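Long-range contacts in beta-agarase D (Zobellia galactanivorans, PDB 4ASM), which hydrolyses the beta-1,4-linkages of agarose at random positions with retention of anomeric configuration, a task of the catalytic domain described here: residues 25-30 and 357-362; 144-149 and 336-341; 261-266 and 286-291. All coordinates share one frame; numbering follows the deposited sequence.

How the interactions relate
Along the chain the three contacts are nested: interaction 3 (261-266 with 286-291) lies inside the loop closed by interaction 2 (144-149 with 336-341), which lies inside the one closed by interaction 1 (25-30 with 357-362). They are about 33 to 34 Å apart, centre to centre, and none touches another. Interactions 1 and 2 lie on opposite sides of the chain's centre, yet helix 340-343 is followed in the chain by strand 350-362. All belong to the beta-rich GH16 catalytic domain, a family with a beta-sandwich fold. Interaction 1 joins strands from near the two ends of the domain, interaction 2 packs loops near the probable substrate site, and interaction 3 pairs peripheral strands at the surface.

Interaction 1: residues 25-30 and 357-362; sequences WKLQTA and RVYKPV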
loop_
_atom_site.group_PDB
_atom_site.type_symbol
_atom_site.label_atom_id
_atom_site.label_comp_id
_atom_site.label_asym_id
_atom_site.label_seq_id
_atom_site.Cartn_x
_atom_site.Cartn_y
_atom_site.Cartn_z
ATOM N N TRP A 25 16.985 -15.836 -5.505
ATOM C CA TRP A 25 15.796 -15.623 -4.677
ATOM C C TRP A 25 15.283 -16.939 -4.123
ATOM O O TRP A 25 15.084 -17.894 -4.875
ATOM C CB TRP A 25 14.690 -14.984 -5.505
ATOM C CG TRP A 25 14.981 -13.593 -5.918
ATOM C CD1 TRP A 25 15.299 -13.163 -7.172
ATOM C CD2 TRP A 25 14.997 -12.433 -5.077
ATOM N NE1 TRP A 25 15.501 -11.801 -7.170
ATOM C CE2 TRP A 25 15.326 -11.327 -5.894
ATOM C CE3 TRP A 25 14.766 -12.224 -3.711
ATOM C CZ2 TRP A 25 15.433 -10.025 -5.389
ATOM C CZ3 TRP A 25 14.872 -10.933 -3.202
ATOM C CH2 TRP A 25 15.185 -9.840 -4.050
ATOM N N LYS A 26 15.076 -16.972 -2.812
ATOM C CA LYS A 26 14.481 -18.129 -2.153
ATOM C C LYS A 26 13.035 -17.851 -1.754
ATOM O O LYS A 26 12.766 -16.909 -1.006
ATOM C CB LYS A 26 15.293 -18.508 -0.910
ATOM C CG LYS A 26 14.904 -19.852 -0.324
ATOM C CD LYS A 26 15.617 -20.064 0.994
ATOM C CE LYS A 26 15.087 -21.279 1.749
ATOM N NZ LYS A 26 15.713 -21.376 3.111
ATOM N N LEU A 27 12.119 -18.685 -2.237
ATOM C CA LEU A 27 10.709 -18.551 -1.906
ATOM C C LEU A 27 10.475 -18.756 -0.417
ATOM O O LEU A 27 10.947 -19.742 0.169
ATOM C CB LEU A 27 9.863 -19.542 -2.704
ATOM C CG LEU A 27 8.356 -19.416 -2.456
ATOM C CD1 LEU A 27 7.777 -18.108 -3.031
ATOM C CD2 LEU A 27 7.620 -20.643 -2.998
ATOM N N GLN A 28 9.759 -17.808 0.184
ATOM C CA GLN A 28 9.324 -17.907 1.573
ATOM C C GLN A 28 7.972 -18.592 1.566
ATOM O O GLN A 28 6.935 -17.992 1.287
ATOM C CB GLN A 28 9.279 -16.526 2.221
ATOM C CG GLN A 28 10.595 -15.781 2.103
ATOM C CD GLN A 28 11.742 -16.534 2.787
ATOM O OE1 GLN A 28 11.719 -16.747 4.006
ATOM N NE2 GLN A 28 12.736 -16.953 2.006
ATOM N N THR A 29 8.005 -19.899 1.794
ATOM C CA THR A 29 6.870 -20.773 1.565
ATOM C C THR A 29 5.675 -20.472 2.481
ATOM O O THR A 29 4.538 -20.389 2.014
ATOM C CB THR A 29 7.360 -22.247 1.670
ATOM O OG1 THR A 29 7.965 -22.619 0.413
ATOM C CG2 THR A 29 6.251 -23.198 1.987
ATOM N N ALA A 30 5.933 -20.244 3.767
ATOM C CA ALA A 30 4.840 -20.023 4.710
ATOM C C ALA A 30 4.120 -18.703 4.443
ATOM O O ALA A 30 2.912 -18.626 4.565
ATOM C CB ALA A 30 5.334 -20.076 6.141
ATOM N N ARG A 357 3.482 -13.509 -3.508
ATOM C CA ARG A 357 4.691 -14.292 -3.287
ATOM C C ARG A 357 5.734 -13.451 -2.566
ATOM O O ARG A 357 5.809 -12.226 -2.752
ATOM C CB ARG A 357 5.239 -14.827 -4.622
ATOM C CG ARG A 357 5.735 -13.784 -5.598
ATOM C CD ARG A 357 6.079 -14.461 -6.927
ATOM N NE ARG A 357 6.485 -13.513 -7.954
ATOM C CZ ARG A 357 7.118 -13.864 -9.068
ATOM N NH1 ARG A 357 7.446 -15.144 -9.279
ATOM N NH2 ARG A 357 7.394 -12.944 -9.977
ATOM N N VAL A 358 6.545 -14.123 -1.756
ATOM C CA VAL A 358 7.532 -13.468 -0.916
ATOM C C VAL A 358 8.836 -14.224 -1.104
ATOM O O VAL A 358 8.854 -15.455 -0.969
ATOM C CB VAL A 358 7.105 -13.521 0.561
ATOM C CG1 VAL A 358 8.160 -12.887 1.442
ATOM C CG2 VAL A 358 5.752 -12.834 0.752
ATOM N N TYR A 359 9.913 -13.498 -1.426
ATOM C CA TYR A 359 11.252 -14.090 -1.565
ATOM C C TYR A 359 12.278 -13.341 -0.727
ATOM O O TYR A 359 12.116 -12.154 -0.421
ATOM C CB TYR A 359 11.730 -14.024 -3.014
ATOM C CG TYR A 359 10.909 -14.777 -4.024
ATOM C CD1 TYR A 359 11.178 -16.119 -4.339
ATOM C CD2 TYR A 359 9.882 -14.135 -4.721
ATOM C CE1 TYR A 359 10.407 -16.797 -5.298
ATOM C CE2 TYR A 359 9.132 -14.789 -5.668
ATOM C CZ TYR A 359 9.389 -16.125 -5.965
ATOM O OH TYR A 359 8.622 -16.747 -6.925
ATOM N N LYS A 360 13.337 -14.044 -0.344
ATOM C CA LYS A 360 14.508 -13.373 0.191
ATOM C C LYS A 360 15.737 -13.776 -0.624
ATOM O O LYS A 360 15.786 -14.895 -1.140
ATOM C CB LYS A 360 14.695 -13.704 1.674
ATOM C CG LYS A 360 13.520 -13.298 2.567
ATOM C CD LYS A 360 13.728 -13.736 4.016
ATOM C CE LYS A 360 14.741 -12.864 4.731
ATOM N NZ LYS A 360 14.215 -11.460 4.941
ATOM N N PRO A 361 16.722 -12.865 -0.758
ATOM C CA PRO A 361 17.924 -13.157 -1.536
ATOM C C PRO A 361 18.905 -13.981 -0.709
ATOM O O PRO A 361 19.160 -13.658 0.460
ATOM C CB PRO A 361 18.501 -11.766 -1.807
ATOM C CG PRO A 361 18.084 -10.936 -0.677
ATOM C CD PRO A 361 16.759 -11.521 -0.162
ATOM N N VAL A 362 19.430 -15.042 -1.318
ATOM C CA VAL A 362 20.390 -15.919 -0.650
ATOM C C VAL A 362 21.589 -16.177 -1.565
ATOM O O VAL A 362 21.442 -16.250 -2.787
ATOM C CB VAL A 362 19.747 -17.276 -0.263
ATOM C CG1 VAL A 362 18.568 -17.067 0.693
ATOM C CG2 VAL A 362 19.320 -18.063 -1.510
#
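W25 and Y359 cross at about a right angle on one face of an antiparallel strand pair whose short segments run at 139° to one another, N to C. The indole brings W25 CE3 to 3.6 Å from Y359 CB, while its neighbouring atom CZ3 lies 3.6 Å from P361 CD. L27 shares this face: its CD1 sits above the tyrosine ring, offset toward the rim, and makes a CH-pi contact 4.1 Å from the Y359 ring centroid. Beneath these side chains the backbones bond at the K26-K360 pair, with K26 N 2.8 Å from K360 O and K360 N 3.0 Å from K26 O. The pairing runs on through Q28 N, 2.8 Å from V358 O. On the face of K26 and K360, the Q28 chain bends at chi2 (-61°), which swings CD back over the strand. Its amide NE2 then donates to K26 O at 3.0 Å, standing 53° out of the carbonyl plane, whereas K360 N comes from the opposite face of that plane, so two donors grip one oxygen. The same amide packs obliquely on the K360 chain, Q28 CD being 3.6 Å from K360 CD. An alanine in place of Q28 would probably leave K26 O with one of these two donors fewer and the K360 methylenes without their amide cover. Beyond the pair, W25 NE1 bonds to A17 O and the indole touches N226 of strand 220-229. Strand 133-140 flanks 357-362, through backbone bonds of E136 to R357 and F134 to Y359 and a salt bridge from R357 to E136, placing the pair within the GH16 beta-sandwich.

Interaction 2: residues 144-149 and 336-341; sequences STLASD and RSPNAA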
loop_
_atom_site.group_PDB
_atom_site.type_symbol
_atom_site.label_atom_id
_atom_site.label_comp_id
_atom_site.label_asym_id
_atom_site.label_seq_id
_atom_site.Cartn_x
_atom_site.Cartn_y
_atom_site.Cartn_z
ATOM N N SER A 144 -13.346 0.940 -8.455
ATOM C CA SER A 144 -14.024 1.656 -7.374
ATOM C C SER A 144 -13.171 2.837 -6.982
ATOM O O SER A 144 -11.960 2.815 -7.163
ATOM C CB SER A 144 -14.138 0.753 -6.147
ATOM O OG SER A 144 -14.824 1.380 -5.084
ATOM N N THR A 145 -13.810 3.871 -6.436
ATOM C CA THR A 145 -13.065 5.014 -5.920
ATOM C C THR A 145 -12.421 4.708 -4.561
ATOM O O THR A 145 -11.646 5.517 -4.056
ATOM C CB THR A 145 -13.960 6.242 -5.780
ATOM O OG1 THR A 145 -15.001 5.934 -4.848
ATOM C CG2 THR A 145 -14.605 6.572 -7.127
ATOM N N LEU A 146 -12.772 3.567 -3.964
ATOM C CA LEU A 146 -12.102 3.073 -2.747
ATOM C C LEU A 146 -10.663 2.685 -3.013
ATOM O O LEU A 146 -10.267 2.437 -4.155
ATOM C CB LEU A 146 -12.821 1.825 -2.220
ATOM C CG LEU A 146 -14.249 2.056 -1.753
ATOM C CD1 LEU A 146 -14.926 0.715 -1.534
ATOM C CD2 LEU A 146 -14.313 2.903 -0.492
ATOM N N ALA A 147 -9.884 2.609 -1.930
ATOM C CA ALA A 147 -8.476 2.221 -2.017
ATOM C C ALA A 147 -8.328 0.702 -2.048
ATOM O O ALA A 147 -8.860 -0.002 -1.167
ATOM C CB ALA A 147 -7.704 2.784 -0.827
ATOM N N SER A 148 -7.623 0.225 -3.076
ATOM C CA SER A 148 -7.134 -1.157 -3.161
ATOM C C SER A 148 -5.735 -1.150 -2.571
ATOM O O SER A 148 -4.834 -0.482 -3.120
ATOM C CB SER A 148 -7.086 -1.599 -4.624
ATOM O OG SER A 148 -8.391 -1.636 -5.190
ATOM N N ASP A 149 -5.554 -1.853 -1.444
ATOM C CA ASP A 149 -4.323 -1.742 -0.639
ATOM C C ASP A 149 -3.625 -3.068 -0.417
ATOM O O ASP A 149 -4.257 -4.053 0.022
ATOM C CB ASP A 149 -4.614 -1.172 0.765
ATOM C CG ASP A 149 -5.206 0.225 0.748
ATOM O OD1 ASP A 149 -4.836 1.049 -0.112
ATOM O OD2 ASP A 149 -6.036 0.499 1.673
ATOM N N ARG A 336 -15.592 11.621 -2.940
ATOM C CA ARG A 336 -15.066 10.726 -3.965
ATOM C C ARG A 336 -15.351 9.248 -3.691
ATOM O O ARG A 336 -15.298 8.456 -4.624
ATOM C CB ARG A 336 -13.598 11.010 -4.301
ATOM C CG ARG A 336 -13.441 12.315 -5.111
ATOM C CD ARG A 336 -12.038 12.446 -5.707
ATOM N NE ARG A 336 -11.092 12.605 -4.615
ATOM C CZ ARG A 336 -10.739 13.773 -4.079
ATOM N NH1 ARG A 336 -11.216 14.933 -4.550
ATOM N NH2 ARG A 336 -9.903 13.775 -3.064
ATOM N N SER A 337 -15.718 8.899 -2.445
ATOM C CA SER A 337 -16.162 7.537 -2.053
ATOM C C SER A 337 -17.323 7.062 -2.891
ATOM O O SER A 337 -18.070 7.889 -3.413
ATOM C CB SER A 337 -16.749 7.495 -0.632
ATOM O OG SER A 337 -16.038 8.211 0.335
ATOM N N PRO A 338 -17.534 5.737 -2.953
ATOM C CA PRO A 338 -18.595 5.181 -3.811
ATOM C C PRO A 338 -19.982 5.729 -3.540
ATOM O O PRO A 338 -20.322 6.042 -2.394
ATOM C CB PRO A 338 -18.552 3.688 -3.500
ATOM C CG PRO A 338 -17.112 3.455 -3.144
ATOM C CD PRO A 338 -16.757 4.659 -2.310
ATOM N N ASN A 339 -20.766 5.861 -4.607
ATOM C CA ASN A 339 -22.165 6.192 -4.448
ATOM C C ASN A 339 -23.042 4.949 -4.564
ATOM O O ASN A 339 -22.565 3.852 -4.870
ATOM C CB ASN A 339 -22.575 7.275 -5.431
ATOM C CG ASN A 339 -22.308 6.897 -6.898
ATOM O OD1 ASN A 339 -22.636 5.791 -7.350
ATOM N ND2 ASN A 339 -21.738 7.842 -7.657
ATOM N N ALA A 340 -24.335 5.120 -4.310
ATOM C CA ALA A 340 -25.245 3.979 -4.284
ATOM C C ALA A 340 -25.311 3.228 -5.611
ATOM O O ALA A 340 -25.322 1.997 -5.630
ATOM C CB ALA A 340 -26.638 4.418 -3.823
ATOM N N ALA A 341 -25.353 3.955 -6.733
ATOM C CA ALA A 341 -25.390 3.324 -8.043
ATOM C C ALA A 341 -24.158 2.451 -8.281
ATOM O O ALA A 341 -24.270 1.319 -8.757
ATOM C CB ALA A 341 -25.556 4.392 -9.156
#
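T145 and S337 bring their backbones closest, with CA atoms 5.6 Å apart, where two non-repetitive stretches meet rather than pair as strands. The first is an ST turn leading into strand 147-153 of the GH16 beta-sandwich: S144 OG, anti to its backbone N (chi1 -178°), accepts from L146 N at 3.2 Å with an N-H...O angle of 165°. In the second, N339 caps the weakly bonded helix 340-343 with its side chain, and its backbone N bonds to E342 OE1. Between them P338 is the main apolar surface. L146 meets it at about a right angle, its branch point CG pressed to 3.5 Å from P338 CG, a closer approach than two carbons normally make, while L146 CD2 lies 3.5 Å from P338 CD. T145 OG1 approaches the same P338 CD, at 3.3 Å. The same hydroxyl is 3.2 Å from P338 N, which, as a tertiary amide nitrogen, has no hydrogen to offer. A bond from T145 OG1 to R336 O is suggested, but it is too short to rely on and a clash at that oxygen makes its geometry doubtful. R175 NH2 and R97 NH1 bond to the successive carbonyl oxygens S337 O and P338 O. The contact is buried beside the probable cleft: the side chain of L146 is about 7 Å from that of E326, a residue assigned to substrate binding by similarity, and A147 pairs with E326 through the backbone. At the turn itself, S144 OG also touches the proline ring, 3.6 Å from P338 CG.

Interaction 3: residues 261-266 and 286-291; sequences YTYPAG and NIASSL
An antiparallel pairing of strands 259-264 and 282-288, at the surface of the catalytic domain, ends where the second strand turns into helix 291-297. The hydrogen-bonded pair Y263-N286 sets the register, with N286 N 2.8 Å from Y263 O and Y263 N 3.1 Å from N286 O. Farther along, A288 N still reaches Y261 O at 2.8 Å, but the return link is made by a water, which accepts from Y261 N and donates to A288 O. Two tyrosines on one face carry the side-chain contact. With CG between backbone N and carbonyl carbon (chi1 65°), the Y263 ring is carried over toward N286 and lies with one face under that residue, whose CB is 3.3 Å from Y263 CZ. The amide plane stands 81° from the ring plane, and N286 ND2 donates to Y263 OH at 3.2 Å, the hydroxyl lying 18° out of the amide plane. A second water links that hydroxyl to I287 O, so the phenol oxygen has two polar partners. Y261 meets the turn instead: S290 CA lies over the centre of its ring, 3.6 Å from the centroid, a CH-pi contact made by backbone rather than by a side chain. L291 N is also close, 3.3 Å from Y261 CD1. On the far side of 261-264, strand 249-253 continues the antiparallel order through T262 and V250. S290 is the N-cap of helix 291-297, its OG bonding to D293 N, and the strands beside it keep the antiparallel pairing found throughout the beta-sandwich of GH16 enzymes.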
loop_
_atom_site.group_PDB
_atom_site.type_symbol
_atom_site.label_atom_id
_atom_site.label_comp_id
_atom_site.label_asym_id
_atom_site.label_seq_id
_atom_site.Cartn_x
_atom_site.Cartn_y
_atom_site.Cartn_z
ATOM N N TYR A 261 15.402 11.371 -12.145
ATOM C CA TYR A 261 16.108 11.283 -10.860
ATOM C C TYR A 261 15.837 12.560 -10.123
ATOM O O TYR A 261 16.059 13.659 -10.667
ATOM C CB TYR A 261 17.623 11.128 -11.087
ATOM C CG TYR A 261 17.938 10.009 -12.034
ATOM C CD1 TYR A 261 18.059 8.687 -11.581
ATOM C CD2 TYR A 261 18.070 10.258 -13.404
ATOM C CE1 TYR A 261 18.298 7.640 -12.462
ATOM C CE2 TYR A 261 18.331 9.223 -14.297
ATOM C CZ TYR A 261 18.424 7.919 -13.820
ATOM O OH TYR A 261 18.681 6.901 -14.702
ATOM N N THR A 262 15.319 12.435 -8.907
ATOM C CA THR A 262 14.936 13.613 -8.152
ATOM C C THR A 262 15.319 13.527 -6.682
ATOM O O THR A 262 15.663 12.471 -6.179
ATOM C CB THR A 262 13.415 13.890 -8.249
ATOM O OG1 THR A 262 12.712 12.759 -7.720
ATOM C CG2 THR A 262 12.962 14.166 -9.701
ATOM N N TYR A 263 15.289 14.664 -6.007
ATOM C CA TYR A 263 15.546 14.690 -4.565
ATOM C C TYR A 263 14.824 15.924 -3.980
ATOM O O TYR A 263 14.465 16.854 -4.716
ATOM C CB TYR A 263 17.063 14.711 -4.278
ATOM C CG TYR A 263 17.717 15.971 -4.779
ATOM C CD1 TYR A 263 18.150 16.070 -6.110
ATOM C CD2 TYR A 263 17.854 17.079 -3.951
ATOM C CE1 TYR A 263 18.695 17.247 -6.593
ATOM C CE2 TYR A 263 18.406 18.257 -4.422
ATOM C CZ TYR A 263 18.828 18.332 -5.746
ATOM O OH TYR A 263 19.363 19.507 -6.252
ATOM N N PRO A 264 14.567 15.925 -2.665
ATOM C CA PRO A 264 13.833 17.032 -2.042
ATOM C C PRO A 264 14.529 18.387 -2.163
ATOM O O PRO A 264 15.736 18.508 -1.872
ATOM C CB PRO A 264 13.723 16.599 -0.571
ATOM C CG PRO A 264 13.879 15.093 -0.604
ATOM C CD PRO A 264 14.884 14.846 -1.707
ATOM N N ALA A 265 13.763 19.381 -2.609
ATOM C CA ALA A 265 14.268 20.750 -2.751
ATOM C C ALA A 265 14.314 21.479 -1.410
ATOM O O ALA A 265 15.133 22.374 -1.216
ATOM C CB ALA A 265 13.440 21.521 -3.748
ATOM N N GLY A 266 13.415 21.147 -0.489
ATOM C CA GLY A 266 13.421 21.830 0.790
ATOM C C GLY A 266 12.378 21.367 1.773
ATOM O O GLY A 266 11.307 20.856 1.394
ATOM N N ASN A 286 13.928 18.640 -6.841
ATOM C CA ASN A 286 14.873 19.076 -7.866
ATOM C C ASN A 286 15.275 17.900 -8.752
ATOM O O ASN A 286 15.171 16.751 -8.354
ATOM C CB ASN A 286 16.127 19.650 -7.205
ATOM C CG ASN A 286 15.890 20.993 -6.543
ATOM O OD1 ASN A 286 14.924 21.701 -6.831
ATOM N ND2 ASN A 286 16.808 21.358 -5.645
ATOM N N ILE A 287 15.773 18.220 -9.954
ATOM C CA ILE A 287 16.195 17.233 -10.937
ATOM C C ILE A 287 17.684 16.951 -10.802
ATOM O O ILE A 287 18.499 17.890 -10.669
ATOM C CB ILE A 287 15.896 17.748 -12.364
ATOM C CG1 ILE A 287 14.389 17.817 -12.551
ATOM C CG2 ILE A 287 16.534 16.861 -13.450
ATOM C CD1 ILE A 287 13.980 18.569 -13.779
ATOM N N ALA A 288 18.019 15.666 -10.828
ATOM C CA ALA A 288 19.412 15.227 -10.870
ATOM C C ALA A 288 19.662 14.385 -12.123
ATOM O O ALA A 288 18.747 14.140 -12.917
ATOM C CB ALA A 288 19.774 14.437 -9.606
ATOM N N SER A 289 20.902 13.961 -12.323
ATOM C CA SER A 289 21.221 13.253 -13.555
ATOM C C SER A 289 21.479 11.749 -13.396
ATOM O O SER A 289 21.771 11.066 -14.379
ATOM C CB SER A 289 22.406 13.914 -14.225
ATOM O OG SER A 289 23.508 13.845 -13.374
ATOM N N SER A 290 21.371 11.249 -12.159
ATOM C CA SER A 290 21.507 9.818 -11.866
ATOM C C SER A 290 21.095 9.679 -10.417
ATOM O O SER A 290 20.914 10.684 -9.717
ATOM C CB SER A 290 22.950 9.337 -12.057
ATOM O OG SER A 290 23.788 9.897 -11.072
ATOM N N LEU A 291 20.963 8.435 -9.962
ATOM C CA LEU A 291 20.602 8.223 -8.567
ATOM C C LEU A 291 21.737 8.662 -7.639
ATOM O O LEU A 291 21.484 9.310 -6.622
ATOM C CB LEU A 291 20.204 6.759 -8.320
ATOM C CG LEU A 291 19.615 6.491 -6.929
ATOM C CD1 LEU A 291 18.282 7.192 -6.714
ATOM C CD2 LEU A 291 19.499 4.990 -6.726
HETATM O O HOH W 1 16.276 13.285 -13.989
HETATM O O HOH W 2 19.430 19.714 -8.838
#